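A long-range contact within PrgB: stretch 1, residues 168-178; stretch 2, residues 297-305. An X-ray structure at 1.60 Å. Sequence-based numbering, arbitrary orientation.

Stretch 1 168-178: DVKTRLTIKFF
Stretch 2, residues 297-305: SSAQWFAFS

Two stretches whose touching residues are at least 127 positions apart in sequence meet mainly through side chains, in a predominantly apolar contact that buries 289 Å², summed over both sides, and includes no direct hydrogen bond between them. Residues 169-178 belong to an extended strand that continues beyond them, and residues 299-302 form a second; the touching parts run in nearly the same direction, 15° apart. The backbones are too far apart for sheet pairing: the CA atoms of Val 169 and Ser 298 lie 6.2 Å apart, and those of Leu 173 and Phe 304 lie 10.0 Å apart. Alternation along the strands gives Val 169, Thr 171, Leu 173 and Ile 175 a CA-to-CB bond toward the second stretch, as it does Gln 300 and Phe 302 toward the first; Phe 304, in the loop just past the strand, also points toward it.

At the start, Val 169 (chi1 t) places CG2 3.9 Å from Ser 298 CA and CG1 3.9 Å from Gln 300 OE1. Ser 298 (chi1 p) has phi/psi -143/19, unlike the extended strand that follows. Gln 300 (chi1 p, chi2 t, chi3 120°) also takes part in a water bridge: the water accepts from Thr 171 OG1 (chi1 m) at 2.8 Å and donates to Gln 300 OE1 at 3.0 Å. It thereby links two side chains that do not touch directly.

Further along, the contact is wholly apolar. Leu 173 (chi1 t, chi2 p) brings CD2 to 4.3 Å from Phe 302 CE2, approaching that ring (chi1 t, chi2 78°) obliquely. The tightest packing involves Phe 304 (chi1 t, chi2 81°). Ile 175 (chi1 m, chi2 t) sets CD1 over one face of its ring, 3.5 Å from Phe 304 CE1; CD1 lies 3.6 Å from the ring centroid and 16° off the normal, a CH-pi contact. Phe 177 leaves its backbone sideways, but chi1 m and chi2 -68° carry its ring nearer, so that Phe 177 CZ lies 4.1 Å from Phe 304 CE2, which sits at the edge of the Phe 177 ring.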

# COMPACT_ATOMS: atom_id res chain seq x y z
N ASP A 168 -12.76 -1.93 -7.99
CA ASP A 168 -11.65 -1.81 -7.05
C ASP A 168 -11.11 -0.38 -6.98
O ASP A 168 -11.18 0.39 -7.94
CB ASP A 168 -10.48 -2.73 -7.47
CG ASP A 168 -10.78 -4.22 -7.27
OD1 ASP A 168 -11.85 -4.55 -6.73
OD2 ASP A 168 -9.91 -5.04 -7.68
N VAL A 169 -10.58 -0.03 -5.83
CA VAL A 169 -9.51 0.96 -5.75
C VAL A 169 -8.23 0.22 -6.11
O VAL A 169 -7.95 -0.82 -5.52
CB VAL A 169 -9.44 1.57 -4.35
CG1 VAL A 169 -8.28 2.52 -4.19
CG2 VAL A 169 -10.76 2.32 -4.05
N LYS A 170 -7.44 0.75 -7.05
CA LYS A 170 -6.14 0.12 -7.33
C LYS A 170 -5.14 1.14 -7.87
O LYS A 170 -5.48 1.95 -8.73
CB LYS A 170 -6.28 -1.07 -8.30
CG LYS A 170 -4.96 -1.90 -8.33
CD LYS A 170 -5.12 -3.20 -9.09
CE LYS A 170 -5.05 -3.00 -10.59
NZ LYS A 170 -5.14 -4.35 -11.35
N THR A 171 -3.90 1.10 -7.35
CA THR A 171 -2.83 2.03 -7.65
C THR A 171 -1.57 1.23 -7.91
O THR A 171 -1.21 0.36 -7.09
CB THR A 171 -2.57 3.01 -6.49
OG1 THR A 171 -3.82 3.68 -6.14
CG2 THR A 171 -1.54 4.03 -6.88
N ARG A 172 -0.86 1.56 -8.99
CA ARG A 172 0.47 1.00 -9.24
C ARG A 172 1.51 1.89 -8.57
O ARG A 172 1.44 3.13 -8.63
CB ARG A 172 0.76 0.89 -10.76
CG ARG A 172 2.16 0.22 -11.00
CD ARG A 172 2.20 -0.39 -12.39
NE ARG A 172 2.06 0.67 -13.36
CZ ARG A 172 1.71 0.51 -14.63
NH1 ARG A 172 1.43 -0.70 -15.12
NH2 ARG A 172 1.62 1.58 -15.41
N LEU A 173 2.47 1.25 -7.89
CA LEU A 173 3.59 1.94 -7.27
C LEU A 173 4.89 1.36 -7.82
O LEU A 173 5.12 0.14 -7.74
CB LEU A 173 3.56 1.82 -5.72
CG LEU A 173 4.78 2.34 -4.96
CD1 LEU A 173 5.05 3.84 -5.25
CD2 LEU A 173 4.49 2.18 -3.50
N THR A 174 5.72 2.23 -8.40
CA THR A 174 7.06 1.84 -8.87
C THR A 174 8.06 2.75 -8.20
O THR A 174 7.88 3.97 -8.18
CB THR A 174 7.17 2.02 -10.39
OG1 THR A 174 6.11 1.29 -11.05
CG2 THR A 174 8.56 1.57 -10.87
N ILE A 175 9.12 2.16 -7.59
CA ILE A 175 10.04 2.90 -6.71
C ILE A 175 11.44 2.85 -7.30
O ILE A 175 11.91 1.78 -7.71
CB ILE A 175 10.03 2.31 -5.29
CG1 ILE A 175 8.65 2.50 -4.65
CG2 ILE A 175 11.16 2.95 -4.38
CD1 ILE A 175 8.35 1.58 -3.44
N LYS A 176 12.13 3.99 -7.32
CA LYS A 176 13.53 4.01 -7.69
C LYS A 176 14.33 4.55 -6.53
O LYS A 176 13.95 5.58 -5.95
CB LYS A 176 13.79 4.88 -8.92
CG LYS A 176 13.24 4.35 -10.19
CD LYS A 176 13.71 5.27 -11.31
CE LYS A 176 13.01 4.95 -12.61
NZ LYS A 176 13.44 5.89 -13.70
N PHE A 177 15.41 3.86 -6.17
CA PHE A 177 16.31 4.33 -5.11
C PHE A 177 17.55 4.89 -5.76
O PHE A 177 18.03 4.32 -6.73
CB PHE A 177 16.71 3.19 -4.19
CG PHE A 177 15.58 2.47 -3.58
CD1 PHE A 177 14.77 3.07 -2.63
CD2 PHE A 177 15.33 1.16 -3.95
CE1 PHE A 177 13.75 2.37 -2.04
CE2 PHE A 177 14.26 0.47 -3.41
CZ PHE A 177 13.48 1.06 -2.46
N PHE A 178 18.11 5.98 -5.19
CA PHE A 178 19.30 6.60 -5.75
C PHE A 178 20.40 6.74 -4.72
O PHE A 178 20.15 7.11 -3.56
CB PHE A 178 18.96 7.97 -6.35
CG PHE A 178 17.97 7.92 -7.47
CD1 PHE A 178 16.61 8.02 -7.22
CD2 PHE A 178 18.39 7.76 -8.77
CE1 PHE A 178 15.67 7.97 -8.30
CE2 PHE A 178 17.51 7.69 -9.82
CZ PHE A 178 16.12 7.82 -9.58
N SER A 297 -15.03 1.43 2.28
CA SER A 297 -14.37 0.44 1.45
C SER A 297 -13.61 1.05 0.27
O SER A 297 -13.36 0.37 -0.74
CB SER A 297 -15.39 -0.59 0.94
OG SER A 297 -16.32 0.00 0.03
N SER A 298 -13.25 2.36 0.38
CA SER A 298 -12.59 3.02 -0.73
C SER A 298 -11.51 4.03 -0.31
O SER A 298 -11.11 4.87 -1.13
CB SER A 298 -13.63 3.72 -1.67
OG SER A 298 -14.56 4.52 -0.91
N ALA A 299 -10.99 3.96 0.92
CA ALA A 299 -9.79 4.72 1.23
C ALA A 299 -8.89 3.88 2.13
O ALA A 299 -9.38 3.19 3.03
CB ALA A 299 -10.13 6.02 1.98
N GLN A 300 -7.58 3.97 1.88
CA GLN A 300 -6.67 3.10 2.62
C GLN A 300 -5.36 3.84 2.90
O GLN A 300 -5.01 4.83 2.27
CB GLN A 300 -6.38 1.82 1.81
CG GLN A 300 -5.46 2.10 0.62
CD GLN A 300 -5.44 0.93 -0.37
OE1 GLN A 300 -5.78 1.05 -1.53
NE2 GLN A 300 -4.99 -0.21 0.11
N TRP A 301 -4.61 3.27 3.87
CA TRP A 301 -3.25 3.71 4.14
C TRP A 301 -2.33 2.63 3.62
O TRP A 301 -2.49 1.47 4.00
CB TRP A 301 -3.08 3.89 5.65
CG TRP A 301 -1.66 4.17 6.08
CD1 TRP A 301 -0.70 4.76 5.33
CD2 TRP A 301 -1.05 3.86 7.35
NE1 TRP A 301 0.49 4.84 6.02
CE2 TRP A 301 0.30 4.29 7.26
CE3 TRP A 301 -1.49 3.23 8.52
CZ2 TRP A 301 1.20 4.12 8.35
CZ3 TRP A 301 -0.61 3.10 9.59
CH2 TRP A 301 0.72 3.51 9.48
N PHE A 302 -1.39 3.00 2.75
CA PHE A 302 -0.38 2.05 2.26
C PHE A 302 0.98 2.57 2.71
O PHE A 302 1.47 3.56 2.18
CB PHE A 302 -0.38 1.85 0.74
CG PHE A 302 0.58 0.77 0.36
CD1 PHE A 302 0.20 -0.57 0.54
CD2 PHE A 302 1.87 1.07 0.03
CE1 PHE A 302 1.07 -1.60 0.26
CE2 PHE A 302 2.81 0.01 -0.23
CZ PHE A 302 2.40 -1.30 -0.10
N ALA A 303 1.61 1.86 3.64
CA ALA A 303 2.95 2.19 4.10
C ALA A 303 3.96 1.27 3.42
O ALA A 303 3.72 0.06 3.31
CB ALA A 303 3.04 2.02 5.61
N PHE A 304 5.09 1.84 3.02
CA PHE A 304 6.18 1.11 2.39
C PHE A 304 7.37 1.02 3.32
O PHE A 304 7.87 2.05 3.77
CB PHE A 304 6.65 1.78 1.10
CG PHE A 304 7.78 1.06 0.48
CD1 PHE A 304 7.53 -0.07 -0.30
CD2 PHE A 304 9.13 1.48 0.68
CE1 PHE A 304 8.62 -0.78 -0.90
CE2 PHE A 304 10.21 0.78 0.05
CZ PHE A 304 9.95 -0.34 -0.71
N SER A 305 7.85 -0.20 3.59
CA SER A 305 9.08 -0.36 4.36
C SER A 305 9.66 -1.73 4.09
O SER A 305 9.05 -2.58 3.44
CB SER A 305 8.85 -0.19 5.87
OG SER A 305 8.43 -1.40 6.47
O HOH W 1 -4.82 1.90 -4.21